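Local coordinates for protein putative malic enzyme ((S)-malate:NAD+ oxidoreductase (decarboxylating)) (Streptococcus pyogenes, PDB 2A9F) that probably catalyses the NAD-dependent oxidative decarboxylation of (S)-malate, using a divalent metal ion such as magnesium or manganese, at residues His165-Val170 with Ile319-Ala324; Val171-Phe176 with Lys350-Leu355; Pro326-Gly331 with Glu373-Ile378. All coordinates share one frame; numbering follows the deposited sequence.

Overall arrangement
After the N-terminal part, with its parallel sheet, the chain enters helix 162-180, which supplies the first segment of both contact 1 and contact 2. It then runs through the mixed sheet of the NAD-binding domain, out to strand 307-310. Contact 1 closes this long excursion by bringing loop 319-324 back to the helix. Contact 3 opens next, on helix 325-335. Before it closes, helix 342-354 packs against helix 162-180 and completes contact 2. Helix 373-379 then closes contact 3. Contact 2 thus crosses both contact 1 and contact 3, while contacts 1 and 3 follow in series. I352 of contact 2 touches L323 of contact 1 and V375 of contact 3, tying the C-terminal helices to helix 162-180.

Contact 1: His165-Val170 with Ile319-Ala324; sequences HGTAIV and INNVLA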
ATOM      1  N   HIS A 165      15.037  -0.465  17.248  1.00 67.15           N
ATOM      2  CA  HIS A 165      14.570   0.305  18.394  1.00 67.54           C
ATOM      3  C   HIS A 165      13.449  -0.400  19.140  1.00 66.28           C
ATOM      4  O   HIS A 165      13.165  -0.067  20.287  1.00 66.07           O
ATOM      5  CB  HIS A 165      14.075   1.682  17.946  1.00 68.37           C
ATOM      6  CG  HIS A 165      15.158   2.570  17.423  1.00 70.17           C
ATOM      7  ND1 HIS A 165      15.791   2.342  16.221  1.00 70.57           N
ATOM      8  CD2 HIS A 165      15.735   3.674  17.953  1.00 69.27           C
ATOM      9  CE1 HIS A 165      16.715   3.268  16.033  1.00 71.39           C
ATOM     10  NE2 HIS A 165      16.702   4.089  17.070  1.00 69.87           N
ATOM     11  N   GLY A 166      12.820  -1.370  18.482  1.00 64.59           N
ATOM     12  CA  GLY A 166      11.723  -2.107  19.086  1.00 62.88           C
ATOM     13  C   GLY A 166      12.056  -2.811  20.390  1.00 61.72           C
ATOM     14  O   GLY A 166      11.533  -2.453  21.444  1.00 62.12           O
ATOM     15  N   THR A 167      12.914  -3.821  20.327  1.00 60.15           N
ATOM     16  CA  THR A 167      13.280  -4.549  21.528  1.00 59.29           C
ATOM     17  C   THR A 167      14.013  -3.624  22.477  1.00 58.16           C
ATOM     18  O   THR A 167      13.969  -3.808  23.688  1.00 56.81           O
ATOM     19  CB  THR A 167      14.179  -5.750  21.208  1.00 60.82           C
ATOM     20  OG1 THR A 167      15.341  -5.306  20.493  1.00 61.53           O
ATOM     21  CG2 THR A 167      13.413  -6.764  20.381  1.00 62.11           C
ATOM     22  N   ALA A 168      14.689  -2.628  21.913  1.00 58.58           N
ATOM     23  CA  ALA A 168      15.430  -1.658  22.701  1.00 58.62           C
ATOM     24  C   ALA A 168      14.480  -1.007  23.693  1.00 57.99           C
ATOM     25  O   ALA A 168      14.776  -0.916  24.888  1.00 58.74           O
ATOM     26  CB  ALA A 168      16.037  -0.599  21.796  1.00 57.61           C
ATOM     27  N   ILE A 169      13.334  -0.568  23.185  1.00 56.50           N
ATOM     28  CA  ILE A 169      12.314   0.084  24.004  1.00 54.85           C
ATOM     29  C   ILE A 169      11.728  -0.867  25.035  1.00 54.33           C
ATOM     30  O   ILE A 169      11.276  -0.437  26.092  1.00 54.80           O
ATOM     31  CB  ILE A 169      11.151   0.600  23.149  1.00 53.94           C
ATOM     32  CG1 ILE A 169      11.675   1.497  22.039  1.00 54.70           C
ATOM     33  CG2 ILE A 169      10.190   1.372  24.010  1.00 55.00           C
ATOM     34  CD1 ILE A 169      10.737   1.602  20.876  1.00 55.34           C
ATOM     35  N   VAL A 170      11.720  -2.157  24.727  1.00 52.26           N
ATOM     36  CA  VAL A 170      11.174  -3.116  25.667  1.00 52.83           C
ATOM     37  C   VAL A 170      12.236  -3.486  26.683  1.00 52.43           C
ATOM     38  O   VAL A 170      11.932  -3.849  27.821  1.00 52.05           O
ATOM     39  CB  VAL A 170      10.658  -4.372  24.945  1.00 53.00           C
ATOM     40  CG1 VAL A 170      10.104  -5.370  25.955  1.00 51.35           C
ATOM     41  CG2 VAL A 170       9.583  -3.975  23.953  1.00 52.76           C
ATOM     42  N   ILE A 319      11.619 -10.385  26.012  1.00 59.31           N
ATOM     43  CA  ILE A 319      11.610  -8.997  25.583  1.00 57.66           C
ATOM     44  C   ILE A 319      11.152  -9.027  24.142  1.00 56.81           C
ATOM     45  O   ILE A 319      11.959  -9.235  23.237  1.00 56.27           O
ATOM     46  CB  ILE A 319      13.038  -8.385  25.660  1.00 57.48           C
ATOM     47  CG1 ILE A 319      13.439  -8.171  27.119  1.00 58.07           C
ATOM     48  CG2 ILE A 319      13.090  -7.062  24.920  1.00 56.45           C
ATOM     49  CD1 ILE A 319      13.438  -9.421  27.943  1.00 58.89           C
ATOM     50  N   ASN A 320       9.860  -8.833  23.916  1.00 57.58           N
ATOM     51  CA  ASN A 320       9.370  -8.873  22.542  1.00 57.00           C
ATOM     52  C   ASN A 320       8.771  -7.583  22.015  1.00 54.35           C
ATOM     53  O   ASN A 320       8.035  -6.872  22.709  1.00 53.15           O
ATOM     54  CB  ASN A 320       8.374 -10.022  22.355  1.00 59.36           C
ATOM     55  CG  ASN A 320       7.216  -9.954  23.329  1.00 61.28           C
ATOM     56  OD1 ASN A 320       7.412  -9.952  24.546  1.00 62.80           O
ATOM     57  ND2 ASN A 320       6.000  -9.902  22.798  1.00 61.90           N
ATOM     58  N   ASN A 321       9.129  -7.318  20.761  1.00 53.01           N
ATOM     59  CA  ASN A 321       8.721  -6.160  19.976  1.00 50.18           C
ATOM     60  C   ASN A 321       7.269  -5.758  20.155  1.00 46.42           C
ATOM     61  O   ASN A 321       6.941  -4.577  20.259  1.00 45.81           O
ATOM     62  CB  ASN A 321       8.941  -6.460  18.493  1.00 51.37           C
ATOM     63  CG  ASN A 321       9.912  -5.520  17.863  1.00 57.00           C
ATOM     64  OD1 ASN A 321       9.759  -4.304  17.982  1.00 62.73           O
ATOM     65  ND2 ASN A 321      10.934  -6.063  17.186  1.00 58.52           N
ATOM     66  N   VAL A 322       6.412  -6.760  20.177  1.00 41.96           N
ATOM     67  CA  VAL A 322       4.983  -6.564  20.273  1.00 42.96           C
ATOM     68  C   VAL A 322       4.477  -5.491  21.241  1.00 42.53           C
ATOM     69  O   VAL A 322       3.606  -4.707  20.886  1.00 43.08           O
ATOM     70  CB  VAL A 322       4.321  -7.901  20.552  1.00 43.66           C
ATOM     71  CG1 VAL A 322       2.844  -7.754  20.492  1.00 42.78           C
ATOM     72  CG2 VAL A 322       4.786  -8.906  19.518  1.00 42.93           C
ATOM     73  N   LEU A 323       5.029  -5.440  22.447  1.00 43.01           N
ATOM     74  CA  LEU A 323       4.619  -4.444  23.444  1.00 41.10           C
ATOM     75  C   LEU A 323       5.007  -3.013  23.085  1.00 41.20           C
ATOM     76  O   LEU A 323       4.752  -2.100  23.863  1.00 40.04           O
ATOM     77  CB  LEU A 323       5.263  -4.758  24.790  1.00 40.54           C
ATOM     78  CG  LEU A 323       5.031  -6.162  25.313  1.00 41.54           C
ATOM     79  CD1 LEU A 323       6.061  -6.478  26.377  1.00 42.54           C
ATOM     80  CD2 LEU A 323       3.617  -6.259  25.852  1.00 41.60           C
ATOM     81  N   ALA A 324       5.628  -2.808  21.925  1.00 39.99           N
ATOM     82  CA  ALA A 324       6.051  -1.465  21.569  1.00 39.38           C
ATOM     83  C   ALA A 324       5.552  -0.860  20.266  1.00 39.47           C
ATOM     84  O   ALA A 324       5.018   0.245  20.275  1.00 39.69           O
ATOM     85  CB  ALA A 324       7.582  -1.373  21.620  1.00 34.53           C
TER
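V170 and I319 meet through the methyl groups that their first torsions set anti to the backbone N. In V170 this branch is CG1 (chi1 179°). In I319 it is CG2, because chi1 of -72° puts CG1 beside the backbone N instead. V170 CG1 and I319 CG2 lie 3.6 Å apart, and the two side chains pass each other with opposite headings. The other V170 methyl, CG2, sits 3.5 Å from the backbone O of N320 and 4.0 Å from A324 CB. L323 adds a looser touch, its CD1 being 4.2 Å from V170 CG1. V170 is therefore gripped by the loop through both branches. The loop joins strand 307-310 to helix 325-335 in the NAD-binding domain, with a 3-10 turn at 321-323 and A324 at the N-cap position of that helix. It packs on helix 162-180, whose start lies beside the metal site. G166 has no side chain, and the amide end of N321 lies against its CA. N321 CG is 4.1 Å from G166 CA. I319 CG2 also rests 3.6 Å from the backbone O of T167. No hydrogen bond spans the two segments. N320 is predicted to bind (S)-malate. The N321 side chain is about 5 Å from the bound magnesium ion, which E137, D138 and D163 hold, and about 4 Å from the side chain of K95, the predicted proton acceptor.

Contact 2: Val171-Phe176 with Lys350-Leu355; sequences VLAAIF and KGIASL
A173 and I352 make the tightest touch here, with A173 CB 3.6 Å from I352 CG2. Chi1 of -72° sets I352 CG1 beside the backbone N, so CG2 is the branch anti to it, and it faces the small alanine methyl. One turn on, F176 CB lies 4.2 Å from A353 CB. The backbones come close where the alanines meet, A173 CA being 5.2 Å from A353 CA. The F176 ring reaches K350 through its CE1, which is 3.9 Å from K350 CG. Ring and lysine chain cross obliquely, and beyond CG the lysine chain is extended. On one face of the ring, the backbone O of L172 lies 3.2 Å above the ring plane, nearer its rim than its centre. Further out, I346 and A349, which precede K350 on helix 342-354, touch both F176 and L172. I352 also packs on N365 of the following loop. This is helix-helix packing within the NAD-binding domain. The axes of the two short helical segments pass 8.2 Å apart at an angle of 50°. No hydrogen bond or salt bridge joins the two segments, so the contact rests on van der Waals packing, to which K350 brings an aliphatic carbon.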
ATOM      1  N   VAL A 171      13.495  -3.392  26.269  1.00 51.83           N
ATOM      2  CA  VAL A 171      14.591  -3.692  27.172  1.00 49.37           C
ATOM      3  C   VAL A 171      14.684  -2.538  28.159  1.00 47.98           C
ATOM      4  O   VAL A 171      14.929  -2.737  29.349  1.00 46.32           O
ATOM      5  CB  VAL A 171      15.911  -3.847  26.415  1.00 49.02           C
ATOM      6  CG1 VAL A 171      17.082  -3.924  27.407  1.00 47.16           C
ATOM      7  CG2 VAL A 171      15.858  -5.125  25.562  1.00 49.06           C
ATOM      8  N   LEU A 172      14.446  -1.335  27.655  1.00 46.37           N
ATOM      9  CA  LEU A 172      14.491  -0.156  28.483  1.00 46.15           C
ATOM     10  C   LEU A 172      13.370  -0.209  29.506  1.00 47.58           C
ATOM     11  O   LEU A 172      13.525   0.260  30.640  1.00 48.71           O
ATOM     12  CB  LEU A 172      14.355   1.099  27.621  1.00 43.05           C
ATOM     13  CG  LEU A 172      14.665   2.423  28.322  1.00 43.65           C
ATOM     14  CD1 LEU A 172      15.996   2.310  29.076  1.00 47.27           C
ATOM     15  CD2 LEU A 172      14.737   3.535  27.303  1.00 43.63           C
ATOM     16  N   ALA A 173      12.240  -0.788  29.120  1.00 47.66           N
ATOM     17  CA  ALA A 173      11.112  -0.868  30.038  1.00 47.92           C
ATOM     18  C   ALA A 173      11.390  -1.972  31.034  1.00 48.11           C
ATOM     19  O   ALA A 173      11.006  -1.877  32.211  1.00 46.79           O
ATOM     20  CB  ALA A 173       9.819  -1.156  29.278  1.00 47.28           C
ATOM     21  N   ALA A 174      12.071  -3.011  30.552  1.00 46.29           N
ATOM     22  CA  ALA A 174      12.406  -4.155  31.382  1.00 45.71           C
ATOM     23  C   ALA A 174      13.393  -3.794  32.492  1.00 46.13           C
ATOM     24  O   ALA A 174      13.492  -4.500  33.492  1.00 44.59           O
ATOM     25  CB  ALA A 174      12.969  -5.272  30.527  1.00 45.22           C
ATOM     26  N   ILE A 175      14.142  -2.708  32.331  1.00 46.39           N
ATOM     27  CA  ILE A 175      15.062  -2.361  33.398  1.00 46.00           C
ATOM     28  C   ILE A 175      14.341  -1.433  34.373  1.00 46.84           C
ATOM     29  O   ILE A 175      14.513  -1.564  35.575  1.00 48.17           O
ATOM     30  CB  ILE A 175      16.408  -1.710  32.892  1.00 44.34           C
ATOM     31  CG1 ILE A 175      16.306  -0.194  32.866  1.00 43.75           C
ATOM     32  CG2 ILE A 175      16.786  -2.236  31.516  1.00 40.66           C
ATOM     33  CD1 ILE A 175      17.654   0.469  32.736  1.00 46.19           C
ATOM     34  N   PHE A 176      13.533  -0.507  33.867  1.00 46.43           N
ATOM     35  CA  PHE A 176      12.795   0.385  34.759  1.00 47.76           C
ATOM     36  C   PHE A 176      12.163  -0.496  35.842  1.00 48.34           C
ATOM     37  O   PHE A 176      12.186  -0.174  37.041  1.00 46.67           O
ATOM     38  CB  PHE A 176      11.692   1.116  34.003  1.00 49.15           C
ATOM     39  CG  PHE A 176      12.180   2.227  33.132  1.00 50.51           C
ATOM     40  CD1 PHE A 176      11.539   2.508  31.928  1.00 51.58           C
ATOM     41  CD2 PHE A 176      13.260   3.013  33.518  1.00 52.26           C
ATOM     42  CE1 PHE A 176      11.965   3.557  31.115  1.00 52.55           C
ATOM     43  CE2 PHE A 176      13.700   4.068  32.713  1.00 53.74           C
ATOM     44  CZ  PHE A 176      13.051   4.339  31.508  1.00 53.92           C
ATOM     45  N   LYS A 350       8.205   3.690  29.654  1.00 52.38           N
ATOM     46  CA  LYS A 350       7.594   3.867  30.971  1.00 53.90           C
ATOM     47  C   LYS A 350       6.177   3.310  30.946  1.00 53.28           C
ATOM     48  O   LYS A 350       5.779   2.577  31.852  1.00 52.33           O
ATOM     49  CB  LYS A 350       7.577   5.345  31.367  1.00 56.31           C
ATOM     50  CG  LYS A 350       8.918   5.869  31.865  1.00 58.53           C
ATOM     51  CD  LYS A 350       8.896   7.390  31.986  1.00 61.05           C
ATOM     52  CE  LYS A 350      10.230   7.924  32.502  1.00 61.63           C
ATOM     53  NZ  LYS A 350      10.262   9.410  32.530  1.00 62.32           N
ATOM     54  N   GLY A 351       5.435   3.656  29.893  1.00 52.84           N
ATOM     55  CA  GLY A 351       4.072   3.174  29.729  1.00 51.19           C
ATOM     56  C   GLY A 351       4.078   1.667  29.846  1.00 51.00           C
ATOM     57  O   GLY A 351       3.353   1.083  30.656  1.00 53.52           O
ATOM     58  N   ILE A 352       4.914   1.027  29.043  1.00 48.89           N
ATOM     59  CA  ILE A 352       5.022  -0.419  29.098  1.00 46.12           C
ATOM     60  C   ILE A 352       5.304  -0.816  30.549  1.00 46.45           C
ATOM     61  O   ILE A 352       4.708  -1.759  31.078  1.00 45.14           O
ATOM     62  CB  ILE A 352       6.174  -0.923  28.189  1.00 42.38           C
ATOM     63  CG1 ILE A 352       5.781  -0.782  26.724  1.00 39.37           C
ATOM     64  CG2 ILE A 352       6.524  -2.365  28.521  1.00 42.17           C
ATOM     65  CD1 ILE A 352       6.687  -1.565  25.783  1.00 40.51           C
ATOM     66  N   ALA A 353       6.214  -0.086  31.188  1.00 46.36           N
ATOM     67  CA  ALA A 353       6.580  -0.368  32.576  1.00 49.06           C
ATOM     68  C   ALA A 353       5.379  -0.306  33.514  1.00 48.12           C
ATOM     69  O   ALA A 353       5.211  -1.176  34.352  1.00 44.42           O
ATOM     70  CB  ALA A 353       7.676   0.610  33.057  1.00 51.27           C
ATOM     71  N   SER A 354       4.558   0.727  33.359  1.00 50.77           N
ATOM     72  CA  SER A 354       3.354   0.916  34.170  1.00 54.32           C
ATOM     73  C   SER A 354       2.411  -0.294  34.246  1.00 57.67           C
ATOM     74  O   SER A 354       1.614  -0.389  35.165  1.00 59.54           O
ATOM     75  CB  SER A 354       2.546   2.099  33.637  1.00 53.71           C
ATOM     76  OG  SER A 354       3.227   3.327  33.806  1.00 51.04           O
ATOM     77  N   LEU A 355       2.491  -1.207  33.283  1.00 61.04           N
ATOM     78  CA  LEU A 355       1.598  -2.361  33.263  1.00 64.31           C
ATOM     79  C   LEU A 355       1.965  -3.541  34.152  1.00 66.35           C
ATOM     80  O   LEU A 355       1.410  -4.633  34.006  1.00 66.26           O
ATOM     81  CB  LEU A 355       1.415  -2.858  31.830  1.00 65.25           C
ATOM     82  CG  LEU A 355       0.422  -2.102  30.943  1.00 66.07           C
ATOM     83  CD1 LEU A 355       0.928  -0.697  30.650  1.00 66.35           C
ATOM     84  CD2 LEU A 355       0.237  -2.873  29.651  1.00 67.75           C
TER

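Contact 3: Pro326-Gly331 with Glu373-Ile378; sequences PGIFRG and EGVAEI
A GxxxG pattern, G327 and G331, brings helix 325-335 close against A376 of helix 373-379 in the NAD-binding domain. The axes of the two short helical segments pass 7.3 Å apart at 47°. With no side chain on either glycine, the backbones come into direct contact. G331 CA is only 4.0 Å from A376 CA. V375 fits over the first glycine. Its CG1, anti to the backbone N (chi1 173°), lies 3.5 Å from G327 CA. The backbone O of G327 meets A376 CA at 3.3 Å, a CA-H...O contact with an angle of 122° at the hydrogen. That same oxygen accepts the helical bond from G331 N, at 2.8 Å. The A376 methyl sits between the two glycines, CB 3.3 Å from G327 O and 3.6 Å from G331 N. R330 flanks this methyl, with CG 3.6 Å from A376 CB. The R330 chain then bends, and its end leads away from helix 373-379. Its guanidinium forms a salt bridge with D334 and a hydrogen bond with N66. A348 of helix 342-354 touches both I328 and V375. No conventional hydrogen bond joins the two segments. The contact is thus held by close van der Waals packing of backbone, the V375 and A376 methyls and the aliphatic start of R330. The CA-H...O contact is far from straight and can add at most a weak attraction.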
ATOM      1  N   PRO A 326       2.931  -1.242  18.444  1.00 36.84           N
ATOM      2  CA  PRO A 326       1.542  -0.825  18.280  1.00 37.96           C
ATOM      3  C   PRO A 326       1.293   0.542  18.917  1.00 38.69           C
ATOM      4  O   PRO A 326       0.902   1.494  18.242  1.00 38.64           O
ATOM      5  CB  PRO A 326       0.764  -1.940  18.972  1.00 39.01           C
ATOM      6  CG  PRO A 326       1.606  -3.125  18.729  1.00 39.14           C
ATOM      7  CD  PRO A 326       3.001  -2.601  18.994  1.00 37.80           C
ATOM      8  N   GLY A 327       1.542   0.631  20.216  1.00 39.40           N
ATOM      9  CA  GLY A 327       1.320   1.876  20.942  1.00 40.46           C
ATOM     10  C   GLY A 327       2.044   3.108  20.431  1.00 41.24           C
ATOM     11  O   GLY A 327       1.464   4.203  20.398  1.00 39.12           O
ATOM     12  N   ILE A 328       3.300   2.932  20.022  1.00 41.97           N
ATOM     13  CA  ILE A 328       4.113   4.034  19.532  1.00 44.29           C
ATOM     14  C   ILE A 328       3.548   4.709  18.292  1.00 45.06           C
ATOM     15  O   ILE A 328       3.577   5.939  18.184  1.00 45.27           O
ATOM     16  CB  ILE A 328       5.547   3.567  19.230  1.00 48.73           C
ATOM     17  CG1 ILE A 328       6.125   2.865  20.457  1.00 48.37           C
ATOM     18  CG2 ILE A 328       6.427   4.766  18.863  1.00 49.64           C
ATOM     19  CD1 ILE A 328       7.492   2.323  20.231  1.00 50.41           C
ATOM     20  N   PHE A 329       3.049   3.920  17.343  1.00 45.51           N
ATOM     21  CA  PHE A 329       2.470   4.524  16.148  1.00 46.23           C
ATOM     22  C   PHE A 329       1.071   5.034  16.444  1.00 44.94           C
ATOM     23  O   PHE A 329       0.644   6.041  15.871  1.00 43.61           O
ATOM     24  CB  PHE A 329       2.399   3.543  14.976  1.00 47.52           C
ATOM     25  CG  PHE A 329       3.692   3.385  14.233  1.00 47.81           C
ATOM     26  CD1 PHE A 329       4.570   2.352  14.545  1.00 46.83           C
ATOM     27  CD2 PHE A 329       4.020   4.255  13.200  1.00 49.06           C
ATOM     28  CE1 PHE A 329       5.742   2.184  13.841  1.00 45.74           C
ATOM     29  CE2 PHE A 329       5.198   4.094  12.487  1.00 47.92           C
ATOM     30  CZ  PHE A 329       6.059   3.054  12.811  1.00 46.75           C
ATOM     31  N   ARG A 330       0.351   4.344  17.327  1.00 44.89           N
ATOM     32  CA  ARG A 330      -0.999   4.792  17.657  1.00 46.00           C
ATOM     33  C   ARG A 330      -0.852   6.174  18.292  1.00 47.72           C
ATOM     34  O   ARG A 330      -1.578   7.104  17.934  1.00 49.50           O
ATOM     35  CB  ARG A 330      -1.698   3.817  18.617  1.00 45.40           C
ATOM     36  CG  ARG A 330      -2.941   4.403  19.311  1.00 43.70           C
ATOM     37  CD  ARG A 330      -3.824   5.188  18.339  1.00 41.77           C
ATOM     38  NE  ARG A 330      -4.499   4.326  17.378  1.00 38.67           N
ATOM     39  CZ  ARG A 330      -4.919   4.730  16.184  1.00 33.84           C
ATOM     40  NH1 ARG A 330      -4.730   5.975  15.808  1.00 24.54           N
ATOM     41  NH2 ARG A 330      -5.535   3.889  15.374  1.00 31.40           N
ATOM     42  N   GLY A 331       0.115   6.301  19.206  1.00 47.50           N
ATOM     43  CA  GLY A 331       0.369   7.572  19.862  1.00 46.34           C
ATOM     44  C   GLY A 331       0.870   8.624  18.889  1.00 46.15           C
ATOM     45  O   GLY A 331       0.458   9.782  18.942  1.00 46.56           O
ATOM     46  N   GLU A 373      -2.943   1.094  24.620  1.00 59.30           N
ATOM     47  CA  GLU A 373      -3.506   2.388  25.002  1.00 60.72           C
ATOM     48  C   GLU A 373      -2.556   3.116  25.946  1.00 58.76           C
ATOM     49  O   GLU A 373      -2.268   4.294  25.740  1.00 57.97           O
ATOM     50  CB  GLU A 373      -4.880   2.219  25.681  1.00 65.79           C
ATOM     51  CG  GLU A 373      -4.851   1.766  27.165  1.00 69.65           C
ATOM     52  CD  GLU A 373      -6.183   2.006  27.898  1.00 72.58           C
ATOM     53  OE1 GLU A 373      -6.292   1.644  29.097  1.00 71.51           O
ATOM     54  OE2 GLU A 373      -7.121   2.558  27.270  1.00 72.55           O
ATOM     55  N   GLY A 374      -2.081   2.409  26.976  1.00 56.44           N
ATOM     56  CA  GLY A 374      -1.161   2.993  27.937  1.00 53.42           C
ATOM     57  C   GLY A 374       0.032   3.540  27.185  1.00 52.91           C
ATOM     58  O   GLY A 374       0.360   4.732  27.283  1.00 52.69           O
ATOM     59  N   VAL A 375       0.666   2.666  26.403  1.00 51.27           N
ATOM     60  CA  VAL A 375       1.826   3.031  25.610  1.00 49.53           C
ATOM     61  C   VAL A 375       1.559   4.254  24.760  1.00 50.52           C
ATOM     62  O   VAL A 375       2.336   5.195  24.779  1.00 50.59           O
ATOM     63  CB  VAL A 375       2.252   1.884  24.710  1.00 47.75           C
ATOM     64  CG1 VAL A 375       3.358   2.336  23.776  1.00 45.00           C
ATOM     65  CG2 VAL A 375       2.720   0.731  25.567  1.00 46.76           C
ATOM     66  N   ALA A 376       0.458   4.243  24.015  1.00 52.03           N
ATOM     67  CA  ALA A 376       0.107   5.386  23.173  1.00 52.36           C
ATOM     68  C   ALA A 376      -0.176   6.624  24.027  1.00 53.30           C
ATOM     69  O   ALA A 376       0.048   7.761  23.591  1.00 51.30           O
ATOM     70  CB  ALA A 376      -1.110   5.060  22.328  1.00 52.16           C
ATOM     71  N   GLU A 377      -0.678   6.398  25.240  1.00 54.89           N
ATOM     72  CA  GLU A 377      -0.983   7.503  26.141  1.00 56.65           C
ATOM     73  C   GLU A 377       0.312   8.223  26.462  1.00 56.66           C
ATOM     74  O   GLU A 377       0.396   9.441  26.352  1.00 55.04           O
ATOM     75  CB  GLU A 377      -1.628   7.002  27.447  1.00 58.64           C
ATOM     76  CG  GLU A 377      -3.077   7.450  27.653  1.00 60.55           C
ATOM     77  CD  GLU A 377      -3.491   7.474  29.125  1.00 62.71           C
ATOM     78  OE1 GLU A 377      -2.915   8.275  29.900  1.00 62.16           O
ATOM     79  OE2 GLU A 377      -4.395   6.697  29.512  1.00 61.77           O
ATOM     80  N   ILE A 378       1.328   7.455  26.841  1.00 56.89           N
ATOM     81  CA  ILE A 378       2.617   8.033  27.189  1.00 56.78           C
ATOM     82  C   ILE A 378       3.295   8.684  25.998  1.00 56.02           C
ATOM     83  O   ILE A 378       3.845   9.767  26.132  1.00 55.88           O
ATOM     84  CB  ILE A 378       3.584   6.979  27.773  1.00 57.51           C
ATOM     85  CG1 ILE A 378       2.806   5.897  28.522  1.00 58.28           C
ATOM     86  CG2 ILE A 378       4.545   7.649  28.736  1.00 59.14           C
ATOM     87  CD1 ILE A 378       1.900   6.422  29.626  1.00 61.03           C
TER